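Local coordinates for protein yesU (Bacillus subtilis, PDB 1OQ1) that is of unknown function but has a galectin-like beta-sandwich fold of the concanavalin-like clan, consistent with a role in carbohydrate recognition that remains unproven, at residues 65-71 / 159-165; 121-125 / 204-208; 137-143 / 191-195. One frame throughout, in Å; residues are numbered along the deposited sequence.

Contact 1: residues 65-71 / 159-165; sequences VTWDFSP and SPYRMKL
Two extended segments, 65-71 and 161-165, pair antiparallel (165° between strand directions, axes 4.7 Å apart); the second is preceded by the cis peptide bond before P160. V65-L165, W67-M163 and F69-Y161 are hydrogen-bonded pairs; T66-K164 and D68-R162 are non-hydrogen-bonded. V65 N to L165 O and L165 N to V65 O are 2.7 Å, W67 N to M163 O 3.2 Å, M163 N to W67 O 3.0 Å, F69 N to Y161 O 3.0 Å and Y161 N to F69 O 2.8 Å. W67 (chi1 p, chi2 100°) lays one face of its indole against selenomethionine M163, whose CB makes a CH-pi contact 3.6 Å from the six-membered ring's centroid. M163 (m, m, p) sends SE to 5.5 Å from the centroids of the W67 five-membered ring and the F69 (t) ring, two oblique Met-aromatic contacts. This side faces the core of the galectin-like sandwich: W67 and L165 touch L80, and F69 touches C78, on strand 76-86 of the other sheet. The opposite side is polar. D68 (m) and R162 (m, m, t) form a salt bridge, OD1 to NE 2.9 Å with weak hydrogen-bond geometry, and water 1 joins D68 OD2 to R162 NH2.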
loop_
_atom_site.group_PDB
_atom_site.type_symbol
_atom_site.label_atom_id
_atom_site.label_comp_id
_atom_site.label_asym_id
_atom_site.label_seq_id
_atom_site.Cartn_x
_atom_site.Cartn_y
_atom_site.Cartn_z
ATOM N N VAL A 65 0.541 8.858 5.393
ATOM C CA VAL A 65 0.386 8.629 3.958
ATOM C C VAL A 65 -1.078 8.701 3.551
ATOM O O VAL A 65 -1.923 8.026 4.136
ATOM C CB VAL A 65 0.949 7.236 3.570
ATOM C CG1 VAL A 65 0.868 7.034 2.061
ATOM C CG2 VAL A 65 2.386 7.101 4.052
ATOM N N THR A 66 -1.366 9.513 2.541
ATOM C CA THR A 66 -2.731 9.676 2.064
ATOM C C THR A 66 -2.840 9.552 0.547
ATOM O O THR A 66 -1.889 9.836 -0.191
ATOM C CB THR A 66 -3.304 11.054 2.474
ATOM O OG1 THR A 66 -2.433 12.094 2.006
ATOM C CG2 THR A 66 -3.441 11.148 3.991
ATOM N N TRP A 67 -4.006 9.110 0.093
ATOM C CA TRP A 67 -4.277 8.982 -1.330
ATOM C C TRP A 67 -5.766 8.754 -1.563
ATOM O O TRP A 67 -6.484 8.310 -0.662
ATOM C CB TRP A 67 -3.446 7.838 -1.949
ATOM C CG TRP A 67 -3.862 6.422 -1.600
ATOM C CD1 TRP A 67 -4.599 5.566 -2.376
ATOM C CD2 TRP A 67 -3.509 5.686 -0.419
ATOM N NE1 TRP A 67 -4.720 4.341 -1.752
ATOM C CE2 TRP A 67 -4.059 4.390 -0.550
ATOM C CE3 TRP A 67 -2.778 5.997 0.738
ATOM C CZ2 TRP A 67 -3.901 3.403 0.435
ATOM C CZ3 TRP A 67 -2.621 5.014 1.719
ATOM C CH2 TRP A 67 -3.181 3.733 1.557
ATOM N N ASP A 68 -6.227 9.113 -2.760
ATOM C CA ASP A 68 -7.620 8.923 -3.154
ATOM C C ASP A 68 -7.677 7.597 -3.904
ATOM O O ASP A 68 -6.838 7.337 -4.767
ATOM C CB ASP A 68 -8.078 10.062 -4.063
ATOM C CG ASP A 68 -8.546 11.281 -3.285
ATOM O OD1 ASP A 68 -8.202 11.408 -2.093
ATOM O OD2 ASP A 68 -9.259 12.121 -3.873
ATOM N N PHE A 69 -8.665 6.769 -3.572
ATOM C CA PHE A 69 -8.826 5.442 -4.167
ATOM C C PHE A 69 -10.230 5.206 -4.715
ATOM O O PHE A 69 -11.219 5.497 -4.044
ATOM C CB PHE A 69 -8.531 4.377 -3.103
ATOM C CG PHE A 69 -8.817 2.967 -3.547
ATOM C CD1 PHE A 69 -7.985 2.327 -4.461
ATOM C CD2 PHE A 69 -9.907 2.273 -3.030
ATOM C CE1 PHE A 69 -8.237 1.013 -4.852
ATOM C CE2 PHE A 69 -10.169 0.957 -3.413
ATOM C CZ PHE A 69 -9.331 0.326 -4.327
ATOM N N SER A 70 -10.311 4.660 -5.925
ATOM C CA SER A 70 -11.597 4.364 -6.557
ATOM C C SER A 70 -11.602 2.947 -7.132
ATOM O O SER A 70 -10.878 2.662 -8.088
ATOM C CB SER A 70 -11.877 5.343 -7.698
ATOM O OG SER A 70 -11.845 6.682 -7.256
ATOM N N PRO A 71 -12.396 2.035 -6.544
ATOM C CA PRO A 71 -12.453 0.662 -7.058
ATOM C C PRO A 71 -13.378 0.693 -8.274
ATOM O O PRO A 71 -14.551 1.040 -8.154
ATOM C CB PRO A 71 -13.038 -0.117 -5.885
ATOM C CG PRO A 71 -13.980 0.878 -5.278
ATOM C CD PRO A 71 -13.188 2.171 -5.308
ATOM N N SER A 159 -17.091 6.938 -5.205
ATOM C CA SER A 159 -15.672 7.271 -5.274
ATOM C C SER A 159 -15.365 8.739 -5.546
ATOM O O SER A 159 -16.177 9.460 -6.122
ATOM C CB SER A 159 -15.004 6.407 -6.352
ATOM O OG SER A 159 -15.156 5.025 -6.059
ATOM N N PRO A 160 -14.165 9.192 -5.151
ATOM C CA PRO A 160 -13.140 8.379 -4.486
ATOM C C PRO A 160 -13.254 8.321 -2.962
ATOM O O PRO A 160 -14.009 9.075 -2.345
ATOM C CB PRO A 160 -11.846 9.048 -4.926
ATOM C CG PRO A 160 -12.235 10.495 -4.913
ATOM C CD PRO A 160 -13.607 10.492 -5.570
ATOM N N TYR A 161 -12.481 7.418 -2.367
ATOM C CA TYR A 161 -12.440 7.252 -0.918
ATOM C C TYR A 161 -11.106 7.812 -0.411
ATOM O O TYR A 161 -10.078 7.661 -1.068
ATOM C CB TYR A 161 -12.593 5.767 -0.569
ATOM C CG TYR A 161 -13.967 5.230 -0.900
ATOM C CD1 TYR A 161 -14.996 5.270 0.041
ATOM C CD2 TYR A 161 -14.264 4.764 -2.183
ATOM C CE1 TYR A 161 -16.293 4.865 -0.286
ATOM C CE2 TYR A 161 -15.564 4.356 -2.523
ATOM C CZ TYR A 161 -16.570 4.416 -1.570
ATOM O OH TYR A 161 -17.865 4.082 -1.905
ATOM N N ARG A 162 -11.137 8.473 0.746
ATOM C CA ARG A 162 -9.940 9.082 1.337
ATOM C C ARG A 162 -9.211 8.107 2.259
ATOM O O ARG A 162 -9.688 7.789 3.347
ATOM C CB ARG A 162 -10.332 10.348 2.108
ATOM C CG ARG A 162 -10.590 11.573 1.222
ATOM C CD ARG A 162 -9.270 12.147 0.717
ATOM N NE ARG A 162 -9.421 13.255 -0.227
ATOM C CZ ARG A 162 -9.789 14.494 0.094
ATOM N NH1 ARG A 162 -10.063 14.815 1.351
ATOM N NH2 ARG A 162 -9.867 15.421 -0.854
HETATM N N MSE A 163 -8.061 7.628 1.800
HETATM C CA MSE A 163 -7.257 6.660 2.549
HETATM C C MSE A 163 -6.164 7.377 3.336
HETATM O O MSE A 163 -5.513 8.273 2.810
HETATM C CB MSE A 163 -6.621 5.679 1.568
HETATM C CG MSE A 163 -7.505 5.368 0.375
HETATM SE SE MSE A 163 -9.083 4.339 0.811
HETATM C CE MSE A 163 -10.266 5.650 1.534
ATOM N N LYS A 164 -5.959 6.976 4.589
ATOM C CA LYS A 164 -4.934 7.602 5.425
ATOM C C LYS A 164 -4.240 6.561 6.290
ATOM O O LYS A 164 -4.887 5.800 7.005
ATOM C CB LYS A 164 -5.547 8.689 6.318
ATOM C CG LYS A 164 -4.512 9.411 7.186
ATOM C CD LYS A 164 -5.118 10.532 8.029
ATOM C CE LYS A 164 -5.554 11.711 7.172
ATOM N NZ LYS A 164 -6.077 12.843 8.001
ATOM N N LEU A 165 -2.915 6.547 6.217
ATOM C CA LEU A 165 -2.095 5.599 6.950
ATOM C C LEU A 165 -1.042 6.306 7.797
ATOM O O LEU A 165 -0.330 7.174 7.297
ATOM C CB LEU A 165 -1.390 4.675 5.951
ATOM C CG LEU A 165 -0.448 3.617 6.527
ATOM C CD1 LEU A 165 -1.268 2.512 7.169
ATOM C CD2 LEU A 165 0.424 3.047 5.419
HETATM O O HOH W 1 -8.108 14.409 -3.293
HETATM O O HOH W 2 -15.530 3.571 -8.205
#

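Contact 2: residues 121-125 / 204-208; sequences RRKYA and QMAPM
K123, with 70 Å² covered, and selenomethionine M205, with 60 Å², carry this small surface contact. Their CA atoms, 7.1 Å apart, are the nearest across segments 121-125 and 204-208, and no backbone hydrogen bond joins the two. K123 follows a weakly bonded strand end at 121-122, with phi/psi -79/-44, and points its CA-to-CB bond toward the other segment. The K123 side chain runs t, p, t, t: CG passes 4.0 Å from M205 SE, and NZ goes on to donate a hydrogen bond to A206 O at 2.8 Å. A206 O is presented in a type VI beta turn, with the cis peptide bond before P207 at its centre and M208 N donating to M205 O at 3.2 Å. M205 (m, t, p) also points toward its partner and reaches Y124, its CE lying 3.6 Å from Y124 OH and 4.1 Å from CE2. Y124 (chi1 m) is the N-cap residue of helix 125-128, and its N bonds to E127 OE1. The contact thus joins the ends of strands 112-122 and 199-205 across strand 76-86, which lies between them in the seven-stranded sheet and pairs with both, by backbone hydrogen bonds of R122 with G76 and of M205 with L77.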
loop_
_atom_site.group_PDB
_atom_site.type_symbol
_atom_site.label_atom_id
_atom_site.label_comp_id
_atom_site.label_asym_id
_atom_site.label_seq_id
_atom_site.Cartn_x
_atom_site.Cartn_y
_atom_site.Cartn_z
ATOM N N ARG A 121 -10.160 -6.491 -0.488
ATOM C CA ARG A 121 -9.718 -7.861 -0.720
ATOM C C ARG A 121 -10.914 -8.597 -1.304
ATOM O O ARG A 121 -11.726 -9.152 -0.564
ATOM C CB ARG A 121 -9.293 -8.500 0.602
ATOM C CG ARG A 121 -8.287 -7.667 1.379
ATOM C CD ARG A 121 -7.939 -8.304 2.717
ATOM N NE ARG A 121 -7.250 -9.582 2.556
ATOM C CZ ARG A 121 -7.775 -10.770 2.839
ATOM N NH1 ARG A 121 -9.015 -10.872 3.306
ATOM N NH2 ARG A 121 -7.048 -11.864 2.660
ATOM N N ARG A 122 -11.023 -8.586 -2.630
ATOM C CA ARG A 122 -12.154 -9.210 -3.305
ATOM C C ARG A 122 -11.744 -10.112 -4.475
ATOM O O ARG A 122 -12.487 -10.245 -5.444
ATOM C CB ARG A 122 -13.100 -8.118 -3.827
ATOM C CG ARG A 122 -13.327 -6.946 -2.868
ATOM C CD ARG A 122 -14.092 -7.351 -1.607
ATOM N NE ARG A 122 -14.003 -6.303 -0.589
ATOM C CZ ARG A 122 -14.747 -5.202 -0.567
ATOM N NH1 ARG A 122 -15.661 -4.988 -1.506
ATOM N NH2 ARG A 122 -14.551 -4.293 0.383
ATOM N N LYS A 123 -10.571 -10.728 -4.384
ATOM C CA LYS A 123 -10.083 -11.600 -5.448
ATOM C C LYS A 123 -10.730 -12.985 -5.411
ATOM O O LYS A 123 -11.125 -13.516 -6.450
ATOM C CB LYS A 123 -8.557 -11.739 -5.348
ATOM C CG LYS A 123 -7.937 -12.824 -6.231
ATOM C CD LYS A 123 -8.117 -12.542 -7.721
ATOM C CE LYS A 123 -7.468 -13.644 -8.552
ATOM N NZ LYS A 123 -7.553 -13.383 -10.017
ATOM N N TYR A 124 -10.845 -13.559 -4.215
ATOM C CA TYR A 124 -11.420 -14.895 -4.052
ATOM C C TYR A 124 -12.749 -14.891 -3.299
ATOM O O TYR A 124 -13.034 -13.974 -2.531
ATOM C CB TYR A 124 -10.417 -15.796 -3.326
ATOM C CG TYR A 124 -9.087 -15.921 -4.036
ATOM C CD1 TYR A 124 -8.988 -16.588 -5.260
ATOM C CD2 TYR A 124 -7.928 -15.362 -3.493
ATOM C CE1 TYR A 124 -7.763 -16.696 -5.928
ATOM C CE2 TYR A 124 -6.700 -15.464 -4.152
ATOM C CZ TYR A 124 -6.627 -16.131 -5.368
ATOM O OH TYR A 124 -5.415 -16.237 -6.013
ATOM N N ALA A 125 -13.551 -15.930 -3.513
ATOM C CA ALA A 125 -14.852 -16.044 -2.859
ATOM C C ALA A 125 -14.752 -15.920 -1.343
ATOM O O ALA A 125 -15.552 -15.224 -0.716
ATOM C CB ALA A 125 -15.506 -17.370 -3.227
ATOM N N GLN A 204 -1.591 -4.797 -6.851
ATOM C CA GLN A 204 -2.926 -5.193 -7.256
ATOM C C GLN A 204 -2.865 -6.629 -7.726
ATOM O O GLN A 204 -1.868 -7.052 -8.313
ATOM C CB GLN A 204 -3.460 -4.342 -8.412
ATOM C CG GLN A 204 -3.788 -2.904 -8.065
ATOM C CD GLN A 204 -4.623 -2.228 -9.145
ATOM O OE1 GLN A 204 -4.864 -2.798 -10.217
ATOM N NE2 GLN A 204 -5.065 -1.009 -8.871
HETATM N N MSE A 205 -3.919 -7.377 -7.436
HETATM C CA MSE A 205 -4.023 -8.747 -7.907
HETATM C C MSE A 205 -4.976 -8.618 -9.083
HETATM O O MSE A 205 -6.045 -8.019 -8.950
HETATM C CB MSE A 205 -4.634 -9.665 -6.848
HETATM C CG MSE A 205 -3.685 -10.073 -5.740
HETATM SE SE MSE A 205 -4.428 -11.518 -4.688
HETATM C CE MSE A 205 -3.884 -13.016 -5.799
ATOM N N ALA A 206 -4.579 -9.140 -10.237
ATOM C CA ALA A 206 -5.425 -9.079 -11.422
ATOM C C ALA A 206 -6.696 -9.858 -11.117
ATOM O O ALA A 206 -6.671 -10.788 -10.310
ATOM C CB ALA A 206 -4.703 -9.696 -12.609
ATOM N N PRO A 207 -7.816 -9.527 -11.787
ATOM C CA PRO A 207 -8.002 -8.490 -12.809
ATOM C C PRO A 207 -8.495 -7.138 -12.289
ATOM O O PRO A 207 -9.276 -6.448 -12.954
ATOM C CB PRO A 207 -9.011 -9.132 -13.741
ATOM C CG PRO A 207 -9.933 -9.781 -12.771
ATOM C CD PRO A 207 -8.987 -10.421 -11.750
HETATM N N MSE A 208 -8.027 -6.761 -11.107
HETATM C CA MSE A 208 -8.404 -5.499 -10.483
HETATM C C MSE A 208 -8.251 -4.287 -11.400
HETATM O O MSE A 208 -7.289 -4.181 -12.157
HETATM C CB MSE A 208 -7.540 -5.278 -9.237
HETATM C CG MSE A 208 -7.873 -4.035 -8.420
HETATM SE SE MSE A 208 -9.445 -4.306 -7.348
HETATM C CE MSE A 208 -10.214 -2.522 -7.429
#

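Contact 3: residues 137-143 / 191-195; sequences KSRGFHL and YGPVL
Segment 137-143 is a tight hairpin: K137 N to H142 O (2.9 Å) and H142 N to K137 O (3.0 Å) close it, the peptide before R139 is cis, and G140 (133/-16) and F141 (54/35) take positive phi. S138 OG accepts from F141 N at 3.2 Å, an ST motif, and is also hydrogen-bonded to H116. Segment 191-195 is irregular, with Y191 at -121/46 and G192 at 82/175, so its carbonyls curl round one point. The K137 side chain, t at all four chi angles, carries NZ there, and NZ donates to P193 O at 2.8 Å and Y191 O at 3.0 Å, with a weak bond to G192 O at 3.0 Å. D186 adds a salt bridge to the same ammonium. The lysine ties the hairpin between strands 132-138 and 142-148, at the edge of one sheet of the galectin-like sandwich, to the connection between strands 179-185 and 199-205. H142 (chi1 m) and Y191 (chi1 m) form an offset stack, ring centroids 4.3 Å apart and planes at 9°. H142 CB makes a CH-pi contact 3.5 Å from the Y191 ring centroid. Water 3 lies within hydrogen-bonding distance of R139 O (3.0 Å) and Y191 O (2.9 Å).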
loop_
_atom_site.group_PDB
_atom_site.type_symbol
_atom_site.label_atom_id
_atom_site.label_comp_id
_atom_site.label_asym_id
_atom_site.label_seq_id
_atom_site.Cartn_x
_atom_site.Cartn_y
_atom_site.Cartn_z
ATOM N N LYS A 137 3.445 -8.145 8.261
ATOM C CA LYS A 137 4.829 -7.696 8.362
ATOM C C LYS A 137 5.743 -8.789 7.819
ATOM O O LYS A 137 5.656 -9.950 8.237
ATOM C CB LYS A 137 5.199 -7.403 9.818
ATOM C CG LYS A 137 6.613 -6.856 9.991
ATOM C CD LYS A 137 7.012 -6.777 11.457
ATOM C CE LYS A 137 8.372 -6.104 11.629
ATOM N NZ LYS A 137 8.804 -6.106 13.057
ATOM N N SER A 138 6.607 -8.418 6.881
ATOM C CA SER A 138 7.550 -9.362 6.279
ATOM C C SER A 138 8.961 -8.785 6.425
ATOM O O SER A 138 9.100 -7.610 6.758
ATOM C CB SER A 138 7.207 -9.570 4.801
ATOM O OG SER A 138 5.971 -10.245 4.661
ATOM N N ARG A 139 10.010 -9.580 6.194
ATOM C CA ARG A 139 9.937 -10.988 5.797
ATOM C C ARG A 139 9.221 -11.845 6.834
ATOM O O ARG A 139 9.442 -11.688 8.031
ATOM C CB ARG A 139 11.359 -11.531 5.581
ATOM C CG ARG A 139 11.428 -12.908 4.927
ATOM C CD ARG A 139 12.876 -13.331 4.660
ATOM N NE ARG A 139 12.965 -14.409 3.672
ATOM C CZ ARG A 139 12.656 -15.682 3.905
ATOM N NH1 ARG A 139 12.769 -16.582 2.932
ATOM N NH2 ARG A 139 12.247 -16.063 5.112
ATOM N N GLY A 140 8.355 -12.745 6.374
ATOM C CA GLY A 140 7.656 -13.603 7.312
ATOM C C GLY A 140 6.160 -13.756 7.123
ATOM O O GLY A 140 5.576 -14.669 7.695
ATOM N N PHE A 141 5.532 -12.871 6.350
ATOM C CA PHE A 141 4.093 -12.967 6.106
ATOM C C PHE A 141 3.311 -13.026 7.427
ATOM O O PHE A 141 2.273 -13.684 7.521
ATOM C CB PHE A 141 3.813 -14.227 5.275
ATOM C CG PHE A 141 2.431 -14.284 4.684
ATOM C CD1 PHE A 141 2.017 -13.336 3.754
ATOM C CD2 PHE A 141 1.550 -15.305 5.041
ATOM C CE1 PHE A 141 0.745 -13.403 3.184
ATOM C CE2 PHE A 141 0.276 -15.380 4.477
ATOM C CZ PHE A 141 -0.126 -14.426 3.545
ATOM N N HIS A 142 3.804 -12.322 8.442
ATOM C CA HIS A 142 3.167 -12.327 9.754
ATOM C C HIS A 142 1.913 -11.470 9.816
ATOM O O HIS A 142 1.944 -10.286 9.492
ATOM C CB HIS A 142 4.155 -11.836 10.811
ATOM C CG HIS A 142 5.443 -12.597 10.835
ATOM N ND1 HIS A 142 5.513 -13.930 11.175
ATOM C CD2 HIS A 142 6.711 -12.208 10.566
ATOM C CE1 HIS A 142 6.771 -14.330 11.115
ATOM N NE2 HIS A 142 7.518 -13.305 10.749
ATOM N N LEU A 143 0.804 -12.070 10.237
ATOM C CA LEU A 143 -0.444 -11.317 10.353
ATOM C C LEU A 143 -0.357 -10.475 11.623
ATOM O O LEU A 143 -0.252 -11.013 12.729
ATOM C CB LEU A 143 -1.638 -12.269 10.432
ATOM C CG LEU A 143 -3.020 -11.613 10.515
ATOM C CD1 LEU A 143 -3.288 -10.779 9.262
ATOM C CD2 LEU A 143 -4.070 -12.701 10.660
ATOM N N TYR A 191 7.876 -10.163 15.959
ATOM C CA TYR A 191 8.148 -10.427 14.552
ATOM C C TYR A 191 9.373 -9.639 14.088
ATOM O O TYR A 191 9.358 -9.008 13.029
ATOM C CB TYR A 191 6.935 -10.052 13.692
ATOM C CG TYR A 191 5.674 -10.830 14.023
ATOM C CD1 TYR A 191 5.701 -12.218 14.167
ATOM C CD2 TYR A 191 4.447 -10.180 14.160
ATOM C CE1 TYR A 191 4.534 -12.941 14.437
ATOM C CE2 TYR A 191 3.281 -10.890 14.430
ATOM C CZ TYR A 191 3.331 -12.269 14.567
ATOM O OH TYR A 191 2.176 -12.971 14.830
ATOM N N GLY A 192 10.428 -9.669 14.899
ATOM C CA GLY A 192 11.655 -8.972 14.553
ATOM C C GLY A 192 11.646 -7.491 14.872
ATOM O O GLY A 192 10.628 -6.947 15.301
ATOM N N PRO A 193 12.782 -6.807 14.668
ATOM C CA PRO A 193 12.898 -5.373 14.938
ATOM C C PRO A 193 11.849 -4.541 14.203
ATOM O O PRO A 193 11.377 -4.910 13.129
ATOM C CB PRO A 193 14.312 -5.049 14.467
ATOM C CG PRO A 193 15.050 -6.326 14.737
ATOM C CD PRO A 193 14.077 -7.366 14.243
ATOM N N VAL A 194 11.493 -3.415 14.798
ATOM C CA VAL A 194 10.520 -2.513 14.205
ATOM C C VAL A 194 11.086 -1.962 12.896
ATOM O O VAL A 194 12.271 -1.607 12.827
ATOM C CB VAL A 194 10.214 -1.338 15.171
ATOM C CG1 VAL A 194 9.439 -0.256 14.453
ATOM C CG2 VAL A 194 9.417 -1.843 16.377
ATOM N N LEU A 195 10.255 -1.905 11.857
ATOM C CA LEU A 195 10.689 -1.365 10.572
ATOM C C LEU A 195 10.572 0.154 10.652
ATOM O O LEU A 195 9.699 0.679 11.341
ATOM C CB LEU A 195 9.833 -1.918 9.432
ATOM C CG LEU A 195 9.917 -3.443 9.290
ATOM C CD1 LEU A 195 9.160 -3.889 8.043
ATOM C CD2 LEU A 195 11.383 -3.865 9.207
HETATM O O HOH W 3 9.042 -9.660 10.232
#

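From the N terminus, the chain first lays down 65-71, runs through strand 76-86 to 121-125 at the end of strand 112-122, and forms the hairpin 137-143 before 159-165 returns to pair with 65-71, closing contact 1. The 191-195 connection closes contact 3, and 204-208 closes contact 2. Contact 3 lies within the loop of contact 2, while contact 1 crosses both. Contact 1 pairs two strands of the eight-stranded sheet; contact 2 lies on the seven-stranded one, and contact 3 ties that sheet's hairpin to the connection joining the two sheets. Contacts 1 and 2 touch, P71 CA lying 3.9 Å from M208 CE, whereas contact 3 lies about 25 Å from contact 1, centre to centre.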